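Vacuolar aminopeptidase 1 (Saccharomyces cerevisiae, PDB 5JGF) removes N-terminal amino acids, preferably neutral or hydrophobic ones, from peptides and proteins as a zinc-dependent, dodecameric aminopeptidase of the yeast vacuole. Local coordinates at residues D[338-343]-D[423-428]; D[359-364]-D[400-405]; D[376-381]-D[409-414]; D[396-401]-D[453-458]. All coordinates share one frame; numbering follows the deposited sequence.

Contacts 1, 2 and 4 all reach the same mixed sheet, and contact 3 joins two loops beside the zinc site. Contact 1 pairs two inner strands, and its centre lies about 15 Å from that of contact 3; Ser-342 and Thr-414 pack together where they meet. The side chain of Thr-414 is about 6 Å from a bound zinc ion, that of Ser-342 about 9 Å and that of Phe-403, in contact 2, about 12 Å. Contact 2 lies at the outermost strand, 400-403, and shares Val-400 and Gln-401 with contact 4. Contact 4 is away from the active site, yet its Phe-455 and Phe-456 pack on Leu-341 of contact 1.

Contact 1: residues D[338-343]-D[423-428]; sequences SIILSA and TGARTI
Ile-340 and Thr-427 pair across neighbouring parallel strands of the mixed sheet of this M18 zinc aminopeptidase. The backbone supplies the main bonds. Ile-340 N gives a nearly straight bond to Arg-426 O (3.0 Å), and Ile-340 O receives Ile-428 N at 2.8 Å, which brackets Ile-340 between two residues of the partner strand, as parallel pairing requires. Ser-342 N then bonds to Ile-428 O. At the start of the pair a water donates to Ser-338 O and accepts from Arg-426 N.

The apolar contacts fall on both faces. On one, Ile-428 CD1 meets Ile-339 CG2 at 4.0 Å and Leu-341 CD2 at 3.9 Å, branched chains suited to filling the layer beneath helices 383-396 and 448-468. On the other, Ile-340 CD1 reaches Ala-425 CB and comes tip to tip with Thr-423, below helix 416-423.

Polar side chains complete the account. Arg-426 sends its guanidinium away to Asp-382 and to Asn-66 of a second subunit. Thr-427 has OG1 beside its backbone N (chi1 -60°), from where it donates to Ala-425 O at 3.0 Å from above the carbonyl plane and also lies against Ile-340 CB, the two side chains crossing obliquely. An alanine in place of Thr-427 would probably leave Ala-425 O without its hydroxyl mate and open a gap beside Ile-340 CB and Ser-342 CB. Thr-423 OG1, itself bonded to Leu-419 O, closes an ST turn by accepting Ala-425 N at 3.1 Å.

Contact 2: residues D[359-364]-D[400-405]; sequences KNHFPV and VQYFQI
Gln-401 grips the backbone of Val-364 with both ends of its amide: OE1 accepts Val-364 N at 2.8 Å, and NE2 donates to Val-364 O at 3.0 Å, lying in the plane of that carbonyl. The chain, extended beyond CG, carries the amide out to Val-364. Pro-363 CB packs on CD of the same glutamine. NE2 has a second partner in Gly-368 O. An alanine in place of Gln-401 would probably leave Val-364 N and O without their amide mates and free this end of the loop to shift.

Tyr-402 turns its backbone to the loop, and a water connects its N to Phe-362 O. Its phenol leads off to Glu-390. Strand 400-403 is the outermost strand of the mixed sheet within this chain: Gln-401 and Phe-403 bond to strand 369-372 on one side, while loop 359-364 covers the other.

Phe-403 CA directs its hydrogen at His-361 O, 3.2 Å away. The ring meets Pro-363 CD at its edge, CD2 being 4.1 Å from it, and stands edge-to-face with His-347, a probable substrate-binding residue. Gln-404 N bonds to His-361 O at 3.3 Å, and a water spans from that oxygen to Gln-404 O. Gln-404 and His-361 run side by side, CB of the glutamine 4.1 Å from CD2 of the imidazole. The ring is fixed in its turn by ND1, which donates in its own plane to Lys-359 O, and by NE2, bonded to Val-102 N of a second subunit.

Contact 3: residues D[376-381]-D[409-414]; sequences NGHMAT and SRSGGT
Ser-411 OG, which rests against CB of His-378, gives its proton to Gly-412 O at 2.8 Å, arriving on a lone pair in the carbonyl plane. The contact joins two loops of the catalytic fold, one following strand 369-372 and one following strand 400-403, at the rim of the two-zinc site of this M18 aminopeptidase.

The serine holds OG anti to its backbone N (chi1 172°), which places the hydroxyl between Gly-412 O and His-378 CB. Its CB lies over one face of the His-378 imidazole. Ser-411 CB is 3.9 Å from the centroid of the His-378 ring and 15° off the ring normal, a CH-pi contact that a small side chain suits. The rotation of the ring is held by a bond from ND1 to Asp-374. A water ties the two backbones together: it donates to His-378 O at 2.8 Å and accepts from Thr-414 N at 3.0 Å.

Thr-414 serves two purposes. Its OG1 bonds to Asp-429 and caps Gly-416 N at the turn into helix 416-423, while the methyl faces the other loop. The side chain also packs on Asp-344, a zinc ligand. Met-379 crosses Thr-414 at about a right angle; its flexible thioether, bent at chi2 (-63°), brings SD to 3.7 Å from Thr-414 CG2. The terminal methyl CE of Met-379 touches the same CG2 and lies 3.9 Å from Gly-412 O.

Contact 4: residues D[396-401]-D[453-458]; sequences NGDKVQ and VKFFNG
Asp-398 and Lys-454 reach toward each other tip to tip in a salt bridge, OD1 to NZ at 3.0 Å, although as a hydrogen bond it is weak. NZ gives a second weak bond to Gly-397 O. To come round to the carboxylate the lysine bends near its end, chi3 at 122° lying well off a staggered value. The other oxygen, OD2, is gripped twice: Asn-396 ND2 donates at 2.7 Å on its syn side, and a water that also serves Phe-455 O donates at 2.9 Å. With a cation and two donors around it, the carboxylate is likely to stay ionised.

Packing surrounds this polar cluster. Asn-396 lays its amide on the helix, ND2 3.6 Å from Gly-458 CA, and glycine fits because a CB there would collide with ND2. Asp-398 OD2 also approaches Phe-455 CD1 at 3.8 Å, the carboxylate and ring planes being 70° apart, and the phenyl continues onto Val-389 and Ile-369. Gly-397, with positive phi, lets the chain leave helix 383-396. That helix links the parallel strands 369-372 and 400-403, a beta-alpha-beta crossover, and the contact holds its exit against helix 448-468 on the same face of the mixed sheet.

Contact 1: residues D[338-343]-D[423-428]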
loop_
_atom_site.group_PDB
_atom_site.type_symbol
_atom_site.label_atom_id
_atom_site.label_comp_id
_atom_site.label_asym_id
_atom_site.label_seq_id
_atom_site.Cartn_x
_atom_site.Cartn_y
_atom_site.Cartn_z
ATOM N N SER D 338 -15.298 28.518 -49.224
ATOM C CA SER D 338 -13.920 28.744 -48.796
ATOM C C SER D 338 -13.184 27.495 -48.318
ATOM O O SER D 338 -13.792 26.469 -48.020
ATOM C CB SER D 338 -13.890 29.777 -47.664
ATOM O OG SER D 338 -14.514 30.996 -48.039
ATOM N N ILE D 339 -11.861 27.600 -48.255
ATOM C CA ILE D 339 -11.010 26.521 -47.765
ATOM C C ILE D 339 -10.031 27.143 -46.781
ATOM O O ILE D 339 -9.312 28.086 -47.116
ATOM C CB ILE D 339 -10.202 25.832 -48.897
ATOM C CG1 ILE D 339 -11.119 24.942 -49.744
ATOM C CG2 ILE D 339 -9.072 24.992 -48.290
ATOM C CD1 ILE D 339 -11.751 23.782 -48.983
ATOM N N ILE D 340 -10.019 26.631 -45.556
ATOM C CA ILE D 340 -9.111 27.143 -44.547
ATOM C C ILE D 340 -8.068 26.084 -44.228
ATOM O O ILE D 340 -8.408 24.938 -43.942
ATOM C CB ILE D 340 -9.843 27.486 -43.225
ATOM C CG1 ILE D 340 -10.898 28.572 -43.463
ATOM C CG2 ILE D 340 -8.832 27.957 -42.181
ATOM C CD1 ILE D 340 -11.708 28.927 -42.211
ATOM N N LEU D 341 -6.798 26.458 -44.313
ATOM C CA LEU D 341 -5.742 25.530 -43.951
ATOM C C LEU D 341 -5.313 25.979 -42.567
ATOM O O LEU D 341 -4.798 27.084 -42.401
ATOM C CB LEU D 341 -4.534 25.613 -44.898
ATOM C CG LEU D 341 -4.675 25.221 -46.373
ATOM C CD1 LEU D 341 -3.285 25.107 -46.994
ATOM C CD2 LEU D 341 -5.413 23.894 -46.499
ATOM N N SER D 342 -5.572 25.145 -41.567
ATOM C CA SER D 342 -5.157 25.448 -40.205
ATOM C C SER D 342 -3.752 24.863 -40.146
ATOM O O SER D 342 -3.586 23.653 -40.008
ATOM C CB SER D 342 -6.066 24.741 -39.199
ATOM O OG SER D 342 -5.569 24.896 -37.883
ATOM N N ALA D 343 -2.746 25.723 -40.279
ATOM C CA ALA D 343 -1.361 25.277 -40.296
ATOM C C ALA D 343 -0.680 25.365 -38.941
ATOM O O ALA D 343 -0.319 26.448 -38.485
ATOM C CB ALA D 343 -0.570 26.080 -41.333
ATOM N N THR D 423 -16.595 29.895 -38.864
ATOM C CA THR D 423 -16.879 30.312 -40.238
ATOM C C THR D 423 -17.869 29.411 -40.967
ATOM O O THR D 423 -18.659 29.881 -41.790
ATOM C CB THR D 423 -15.593 30.357 -41.084
ATOM O OG1 THR D 423 -15.035 29.039 -41.168
ATOM C CG2 THR D 423 -14.567 31.306 -40.467
ATOM N N GLY D 424 -17.821 28.117 -40.666
ATOM C CA GLY D 424 -18.692 27.167 -41.335
ATOM C C GLY D 424 -17.991 26.654 -42.585
ATOM O O GLY D 424 -18.562 25.895 -43.366
ATOM N N ALA D 425 -16.739 27.072 -42.763
ATOM C CA ALA D 425 -15.942 26.677 -43.922
ATOM C C ALA D 425 -15.146 25.399 -43.695
ATOM O O ALA D 425 -14.663 25.146 -42.592
ATOM C CB ALA D 425 -14.984 27.805 -44.304
ATOM N N ARG D 426 -15.014 24.598 -44.747
ATOM C CA ARG D 426 -14.241 23.367 -44.666
ATOM C C ARG D 426 -12.824 23.766 -44.268
ATOM O O ARG D 426 -12.197 24.622 -44.902
ATOM C CB ARG D 426 -14.252 22.648 -46.015
ATOM C CG ARG D 426 -13.350 21.431 -46.080
ATOM C CD ARG D 426 -13.770 20.500 -47.204
ATOM N NE ARG D 426 -14.895 19.647 -46.826
ATOM C CZ ARG D 426 -16.040 19.569 -47.498
ATOM N NH1 ARG D 426 -16.999 18.756 -47.082
ATOM N NH2 ARG D 426 -16.233 20.313 -48.582
ATOM N N THR D 427 -12.327 23.144 -43.204
ATOM C CA THR D 427 -11.008 23.458 -42.675
ATOM C C THR D 427 -10.135 22.210 -42.628
ATOM O O THR D 427 -10.597 21.132 -42.256
ATOM C CB THR D 427 -11.150 24.048 -41.259
ATOM O OG1 THR D 427 -11.939 25.244 -41.329
ATOM C CG2 THR D 427 -9.787 24.359 -40.650
ATOM N N ILE D 428 -8.873 22.370 -43.010
ATOM C CA ILE D 428 -7.930 21.264 -43.038
ATOM C C ILE D 428 -6.751 21.532 -42.113
ATOM O O ILE D 428 -6.031 22.518 -42.283
ATOM C CB ILE D 428 -7.399 21.054 -44.472
ATOM C CG1 ILE D 428 -8.585 20.906 -45.429
ATOM C CG2 ILE D 428 -6.497 19.821 -44.533
ATOM C CD1 ILE D 428 -8.297 21.353 -46.840
HETATM O O HOH W 1 -16.074 25.355 -47.469
#

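Contact 2: residues D[359-364]-D[400-405]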
loop_
_atom_site.group_PDB
_atom_site.type_symbol
_atom_site.label_atom_id
_atom_site.label_comp_id
_atom_site.label_asym_id
_atom_site.label_seq_id
_atom_site.Cartn_x
_atom_site.Cartn_y
_atom_site.Cartn_z
ATOM N N LYS D 359 1.672 3.362 -36.700
ATOM C CA LYS D 359 2.221 2.818 -37.931
ATOM C C LYS D 359 1.420 3.335 -39.122
ATOM O O LYS D 359 0.189 3.348 -39.093
ATOM C CB LYS D 359 2.179 1.288 -37.893
ATOM C CG LYS D 359 2.846 0.613 -39.081
ATOM C CD LYS D 359 2.895 -0.896 -38.894
ATOM C CE LYS D 359 3.571 -1.577 -40.076
ATOM N NZ LYS D 359 4.961 -1.084 -40.268
ATOM N N ASN D 360 2.141 3.761 -40.156
ATOM C CA ASN D 360 1.560 4.302 -41.382
ATOM C C ASN D 360 0.924 5.676 -41.208
ATOM O O ASN D 360 0.329 6.207 -42.149
ATOM C CB ASN D 360 0.530 3.335 -41.976
ATOM C CG ASN D 360 1.152 2.023 -42.409
ATOM O OD1 ASN D 360 2.233 2.007 -43.000
ATOM N ND2 ASN D 360 0.469 0.919 -42.130
ATOM N N HIS D 361 1.051 6.248 -40.012
ATOM C CA HIS D 361 0.485 7.568 -39.739
ATOM C C HIS D 361 1.442 8.511 -39.014
ATOM O O HIS D 361 1.072 9.156 -38.032
ATOM C CB HIS D 361 -0.810 7.460 -38.927
ATOM C CG HIS D 361 -1.892 6.676 -39.604
ATOM N ND1 HIS D 361 -1.876 5.301 -39.683
ATOM C CD2 HIS D 361 -3.034 7.076 -40.214
ATOM C CE1 HIS D 361 -2.963 4.886 -40.310
ATOM N NE2 HIS D 361 -3.682 5.942 -40.643
ATOM N N PHE D 362 2.682 8.570 -39.484
ATOM C CA PHE D 362 3.653 9.489 -38.912
ATOM C C PHE D 362 4.528 10.011 -40.041
ATOM O O PHE D 362 4.766 9.315 -41.031
ATOM C CB PHE D 362 4.501 8.822 -37.812
ATOM C CG PHE D 362 5.298 7.631 -38.273
ATOM C CD1 PHE D 362 6.413 7.791 -39.089
ATOM C CD2 PHE D 362 4.941 6.348 -37.867
ATOM C CE1 PHE D 362 7.168 6.689 -39.496
ATOM C CE2 PHE D 362 5.690 5.236 -38.266
ATOM C CZ PHE D 362 6.804 5.407 -39.080
ATOM N N PRO D 363 4.982 11.267 -39.926
ATOM C CA PRO D 363 5.832 11.900 -40.934
ATOM C C PRO D 363 7.319 11.769 -40.617
ATOM O O PRO D 363 7.704 11.483 -39.484
ATOM C CB PRO D 363 5.377 13.348 -40.884
ATOM C CG PRO D 363 5.171 13.547 -39.403
ATOM C CD PRO D 363 4.453 12.270 -38.981
ATOM N N VAL D 364 8.145 11.977 -41.635
ATOM C CA VAL D 364 9.589 11.930 -41.477
ATOM C C VAL D 364 10.124 13.252 -42.018
ATOM O O VAL D 364 9.398 14.000 -42.674
ATOM C CB VAL D 364 10.208 10.734 -42.232
ATOM C CG1 VAL D 364 9.664 9.431 -41.647
ATOM C CG2 VAL D 364 9.897 10.820 -43.720
ATOM N N VAL D 400 2.676 14.573 -49.565
ATOM C CA VAL D 400 1.840 14.746 -48.380
ATOM C C VAL D 400 2.033 13.581 -47.412
ATOM O O VAL D 400 1.992 12.420 -47.815
ATOM C CB VAL D 400 0.343 14.823 -48.770
ATOM C CG1 VAL D 400 -0.531 14.915 -47.524
ATOM C CG2 VAL D 400 0.109 16.025 -49.661
ATOM N N GLN D 401 2.253 13.896 -46.139
ATOM C CA GLN D 401 2.437 12.862 -45.126
ATOM C C GLN D 401 1.239 12.866 -44.191
ATOM O O GLN D 401 0.406 13.769 -44.247
ATOM C CB GLN D 401 3.713 13.119 -44.325
ATOM C CG GLN D 401 4.935 13.387 -45.181
ATOM C CD GLN D 401 6.210 13.340 -44.371
ATOM O OE1 GLN D 401 6.720 12.263 -44.061
ATOM N NE2 GLN D 401 6.726 14.509 -44.011
ATOM N N TYR D 402 1.161 11.860 -43.328
ATOM C CA TYR D 402 0.050 11.741 -42.390
ATOM C C TYR D 402 0.484 11.674 -40.936
ATOM O O TYR D 402 1.544 11.134 -40.617
ATOM C CB TYR D 402 -0.727 10.444 -42.619
ATOM C CG TYR D 402 -1.610 10.335 -43.836
ATOM C CD1 TYR D 402 -1.873 11.429 -44.658
ATOM C CD2 TYR D 402 -2.221 9.120 -44.139
ATOM C CE1 TYR D 402 -2.734 11.309 -45.758
ATOM C CE2 TYR D 402 -3.073 8.988 -45.218
ATOM C CZ TYR D 402 -3.328 10.080 -46.025
ATOM O OH TYR D 402 -4.190 9.925 -47.086
ATOM N N PHE D 403 -0.351 12.224 -40.059
ATOM C CA PHE D 403 -0.139 12.097 -38.628
ATOM C C PHE D 403 -1.486 11.936 -37.942
ATOM O O PHE D 403 -2.397 12.749 -38.124
ATOM C CB PHE D 403 0.587 13.277 -37.978
ATOM C CG PHE D 403 0.720 13.116 -36.480
ATOM C CD1 PHE D 403 -0.261 13.603 -35.620
ATOM C CD2 PHE D 403 1.750 12.346 -35.944
ATOM C CE1 PHE D 403 -0.227 13.318 -34.250
ATOM C CE2 PHE D 403 1.795 12.054 -34.576
ATOM C CZ PHE D 403 0.803 12.539 -33.730
ATOM N N GLN D 404 -1.606 10.852 -37.179
ATOM C CA GLN D 404 -2.797 10.553 -36.394
ATOM C C GLN D 404 -2.271 9.796 -35.179
ATOM O O GLN D 404 -1.281 9.078 -35.283
ATOM C CB GLN D 404 -3.796 9.677 -37.168
ATOM C CG GLN D 404 -5.063 9.357 -36.352
ATOM C CD GLN D 404 -6.216 8.838 -37.200
ATOM O OE1 GLN D 404 -6.501 9.373 -38.273
ATOM N NE2 GLN D 404 -6.898 7.806 -36.710
ATOM N N ILE D 405 -2.917 9.966 -34.032
ATOM C CA ILE D 405 -2.473 9.291 -32.813
ATOM C C ILE D 405 -2.914 7.835 -32.771
ATOM O O ILE D 405 -3.856 7.441 -33.456
ATOM C CB ILE D 405 -3.038 9.978 -31.546
ATOM C CG1 ILE D 405 -4.569 9.887 -31.547
ATOM C CG2 ILE D 405 -2.586 11.433 -31.491
ATOM C CD1 ILE D 405 -5.213 10.231 -30.206
HETATM O O HOH W 2 1.572 8.647 -35.271
HETATM O O HOH W 3 3.017 9.713 -43.498
#

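Contact 3: residues D[376-381]-D[409-414]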
loop_
_atom_site.group_PDB
_atom_site.type_symbol
_atom_site.label_atom_id
_atom_site.label_comp_id
_atom_site.label_asym_id
_atom_site.label_seq_id
_atom_site.Cartn_x
_atom_site.Cartn_y
_atom_site.Cartn_z
ATOM N N ASN D 376 -11.798 12.114 -33.539
ATOM C CA ASN D 376 -12.535 12.567 -32.366
ATOM C C ASN D 376 -12.593 14.072 -32.116
ATOM O O ASN D 376 -12.700 14.517 -30.973
ATOM C CB ASN D 376 -12.022 11.830 -31.130
ATOM C CG ASN D 376 -12.479 10.382 -31.100
ATOM O OD1 ASN D 376 -13.650 10.095 -30.835
ATOM N ND2 ASN D 376 -11.569 9.464 -31.400
ATOM N N GLY D 377 -12.513 14.850 -33.189
ATOM C CA GLY D 377 -12.624 16.293 -33.064
ATOM C C GLY D 377 -11.414 17.137 -32.716
ATOM O O GLY D 377 -11.551 18.357 -32.595
ATOM N N HIS D 378 -10.241 16.530 -32.551
ATOM C CA HIS D 378 -9.056 17.321 -32.227
ATOM C C HIS D 378 -8.571 18.104 -33.444
ATOM O O HIS D 378 -7.928 19.145 -33.304
ATOM C CB HIS D 378 -7.929 16.430 -31.699
ATOM C CG HIS D 378 -8.274 15.726 -30.426
ATOM N ND1 HIS D 378 -8.947 14.523 -30.400
ATOM C CD2 HIS D 378 -8.091 16.083 -29.132
ATOM C CE1 HIS D 378 -9.164 14.169 -29.146
ATOM N NE2 HIS D 378 -8.656 15.098 -28.357
ATOM N N MET D 379 -8.875 17.585 -34.631
ATOM C CA MET D 379 -8.503 18.227 -35.894
ATOM C C MET D 379 -9.793 18.383 -36.702
ATOM O O MET D 379 -10.713 17.586 -36.552
ATOM C CB MET D 379 -7.519 17.354 -36.675
ATOM C CG MET D 379 -6.212 17.049 -35.944
ATOM S SD MET D 379 -5.234 18.527 -35.611
ATOM C CE MET D 379 -4.456 18.076 -34.056
ATOM N N ALA D 380 -9.858 19.401 -37.554
ATOM C CA ALA D 380 -11.055 19.647 -38.365
ATOM C C ALA D 380 -11.013 18.925 -39.714
ATOM O O ALA D 380 -12.009 18.893 -40.444
ATOM C CB ALA D 380 -11.226 21.144 -38.587
ATOM N N THR D 381 -9.858 18.348 -40.032
ATOM C CA THR D 381 -9.645 17.630 -41.288
ATOM C C THR D 381 -10.737 16.595 -41.577
ATOM O O THR D 381 -11.083 15.785 -40.710
ATOM C CB THR D 381 -8.275 16.916 -41.270
ATOM O OG1 THR D 381 -7.246 17.871 -40.982
ATOM C CG2 THR D 381 -7.986 16.262 -42.619
ATOM N N SER D 409 -3.436 6.415 -27.314
ATOM C CA SER D 409 -2.573 7.565 -27.037
ATOM C C SER D 409 -3.390 8.815 -26.726
ATOM O O SER D 409 -4.580 8.727 -26.420
ATOM C CB SER D 409 -1.644 7.816 -28.235
ATOM O OG SER D 409 -0.701 8.844 -27.970
ATOM N N ARG D 410 -2.741 9.973 -26.804
ATOM C CA ARG D 410 -3.388 11.244 -26.501
ATOM C C ARG D 410 -3.065 12.254 -27.595
ATOM O O ARG D 410 -1.968 12.245 -28.150
ATOM C CB ARG D 410 -2.880 11.754 -25.152
ATOM C CG ARG D 410 -3.414 13.108 -24.757
ATOM C CD ARG D 410 -2.821 13.562 -23.435
ATOM N NE ARG D 410 -3.228 14.923 -23.109
ATOM C CZ ARG D 410 -2.943 15.986 -23.855
ATOM N NH1 ARG D 410 -2.244 15.849 -24.976
ATOM N NH2 ARG D 410 -3.361 17.188 -23.483
ATOM N N SER D 411 -4.017 13.132 -27.889
ATOM C CA SER D 411 -3.828 14.132 -28.933
ATOM C C SER D 411 -3.831 15.575 -28.454
ATOM O O SER D 411 -4.561 15.940 -27.531
ATOM C CB SER D 411 -4.912 13.986 -30.004
ATOM O OG SER D 411 -4.855 15.064 -30.923
ATOM N N GLY D 412 -3.006 16.393 -29.101
ATOM C CA GLY D 412 -2.960 17.803 -28.778
ATOM C C GLY D 412 -4.084 18.450 -29.570
ATOM O O GLY D 412 -4.882 17.747 -30.197
ATOM N N GLY D 413 -4.160 19.775 -29.552
ATOM C CA GLY D 413 -5.215 20.457 -30.285
ATOM C C GLY D 413 -4.685 21.603 -31.122
ATOM O O GLY D 413 -3.498 21.927 -31.061
ATOM N N THR D 414 -5.562 22.211 -31.915
ATOM C CA THR D 414 -5.183 23.334 -32.768
ATOM C C THR D 414 -6.368 24.292 -32.853
ATOM O O THR D 414 -7.414 24.049 -32.253
ATOM C CB THR D 414 -4.863 22.887 -34.207
ATOM O OG1 THR D 414 -6.078 22.500 -34.856
ATOM C CG2 THR D 414 -3.894 21.709 -34.213
HETATM O O HOH W 4 -8.134 20.912 -31.188
#

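Contact 4: residues D[396-401]-D[453-458]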
loop_
_atom_site.group_PDB
_atom_site.type_symbol
_atom_site.label_atom_id
_atom_site.label_comp_id
_atom_site.label_asym_id
_atom_site.label_seq_id
_atom_site.Cartn_x
_atom_site.Cartn_y
_atom_site.Cartn_z
ATOM N N ASN D 396 0.878 20.115 -57.873
ATOM C CA ASN D 396 2.039 20.974 -57.631
ATOM C C ASN D 396 3.350 20.216 -57.449
ATOM O O ASN D 396 4.406 20.827 -57.295
ATOM C CB ASN D 396 1.787 21.852 -56.395
ATOM C CG ASN D 396 2.690 23.085 -56.345
ATOM O OD1 ASN D 396 2.810 23.819 -57.329
ATOM N ND2 ASN D 396 3.311 23.329 -55.187
ATOM N N GLY D 397 3.288 18.891 -57.463
ATOM C CA GLY D 397 4.500 18.116 -57.287
ATOM C C GLY D 397 4.961 18.113 -55.840
ATOM O O GLY D 397 6.160 18.065 -55.561
ATOM N N ASP D 398 4.009 18.183 -54.915
ATOM C CA ASP D 398 4.334 18.161 -53.494
ATOM C C ASP D 398 3.997 16.791 -52.937
ATOM O O ASP D 398 3.163 16.072 -53.487
ATOM C CB ASP D 398 3.519 19.198 -52.716
ATOM C CG ASP D 398 3.874 20.616 -53.081
ATOM O OD1 ASP D 398 5.072 20.964 -53.021
ATOM O OD2 ASP D 398 2.949 21.383 -53.417
ATOM N N LYS D 399 4.651 16.435 -51.838
ATOM C CA LYS D 399 4.395 15.164 -51.183
ATOM C C LYS D 399 3.599 15.464 -49.912
ATOM O O LYS D 399 3.813 16.492 -49.267
ATOM C CB LYS D 399 5.718 14.473 -50.845
ATOM C CG LYS D 399 6.547 14.065 -52.070
ATOM C CD LYS D 399 5.842 12.976 -52.876
ATOM C CE LYS D 399 6.799 12.208 -53.799
ATOM N NZ LYS D 399 7.032 12.865 -55.117
ATOM N N VAL D 400 2.676 14.573 -49.565
ATOM C CA VAL D 400 1.840 14.746 -48.380
ATOM C C VAL D 400 2.033 13.581 -47.412
ATOM O O VAL D 400 1.992 12.420 -47.815
ATOM C CB VAL D 400 0.343 14.823 -48.770
ATOM C CG1 VAL D 400 -0.531 14.915 -47.524
ATOM C CG2 VAL D 400 0.109 16.025 -49.661
ATOM N N GLN D 401 2.253 13.896 -46.139
ATOM C CA GLN D 401 2.437 12.862 -45.126
ATOM C C GLN D 401 1.239 12.866 -44.191
ATOM O O GLN D 401 0.406 13.769 -44.247
ATOM C CB GLN D 401 3.713 13.119 -44.325
ATOM C CG GLN D 401 4.935 13.387 -45.181
ATOM C CD GLN D 401 6.210 13.340 -44.371
ATOM O OE1 GLN D 401 6.720 12.263 -44.061
ATOM N NE2 GLN D 401 6.726 14.509 -44.011
ATOM N N VAL D 453 6.988 26.251 -47.642
ATOM C CA VAL D 453 6.720 27.424 -48.469
ATOM C C VAL D 453 6.199 26.977 -49.833
ATOM O O VAL D 453 5.223 27.523 -50.351
ATOM C CB VAL D 453 7.999 28.262 -48.688
ATOM C CG1 VAL D 453 7.732 29.371 -49.710
ATOM C CG2 VAL D 453 8.459 28.868 -47.368
ATOM N N LYS D 454 6.855 25.976 -50.406
ATOM C CA LYS D 454 6.471 25.462 -51.713
ATOM C C LYS D 454 5.029 24.968 -51.708
ATOM O O LYS D 454 4.255 25.274 -52.615
ATOM C CB LYS D 454 7.418 24.331 -52.131
ATOM C CG LYS D 454 7.156 23.776 -53.524
ATOM C CD LYS D 454 8.271 22.822 -53.946
ATOM C CE LYS D 454 7.741 21.436 -54.279
ATOM N NZ LYS D 454 6.766 21.446 -55.406
ATOM N N PHE D 455 4.658 24.216 -50.679
ATOM C CA PHE D 455 3.298 23.712 -50.603
ATOM C C PHE D 455 2.271 24.833 -50.459
ATOM O O PHE D 455 1.272 24.860 -51.176
ATOM C CB PHE D 455 3.142 22.747 -49.429
ATOM C CG PHE D 455 1.732 22.297 -49.223
ATOM C CD1 PHE D 455 1.154 21.370 -50.082
ATOM C CD2 PHE D 455 0.959 22.847 -48.209
ATOM C CE1 PHE D 455 -0.177 21.000 -49.935
ATOM C CE2 PHE D 455 -0.373 22.486 -48.054
ATOM C CZ PHE D 455 -0.944 21.561 -48.920
ATOM N N PHE D 456 2.511 25.754 -49.527
ATOM C CA PHE D 456 1.588 26.861 -49.290
ATOM C C PHE D 456 1.463 27.773 -50.505
ATOM O O PHE D 456 0.398 28.340 -50.758
ATOM C CB PHE D 456 2.043 27.676 -48.075
ATOM C CG PHE D 456 1.918 26.939 -46.768
ATOM C CD1 PHE D 456 2.897 27.064 -45.789
ATOM C CD2 PHE D 456 0.816 26.128 -46.515
ATOM C CE1 PHE D 456 2.785 26.388 -44.574
ATOM C CE2 PHE D 456 0.692 25.447 -45.301
ATOM C CZ PHE D 456 1.678 25.578 -44.333
ATOM N N ASN D 457 2.555 27.917 -51.250
ATOM C CA ASN D 457 2.554 28.749 -52.449
ATOM C C ASN D 457 1.623 28.069 -53.448
ATOM O O ASN D 457 0.788 28.718 -54.085
ATOM C CB ASN D 457 3.967 28.851 -53.031
ATOM C CG ASN D 457 4.059 29.844 -54.181
ATOM O OD1 ASN D 457 4.804 29.635 -55.134
ATOM N ND2 ASN D 457 3.312 30.937 -54.086
ATOM N N GLY D 458 1.766 26.750 -53.563
ATOM C CA GLY D 458 0.926 25.983 -54.466
ATOM C C GLY D 458 -0.538 26.077 -54.076
ATOM O O GLY D 458 -1.425 26.053 -54.935
HETATM O O HOH W 5 0.481 22.787 -53.046
#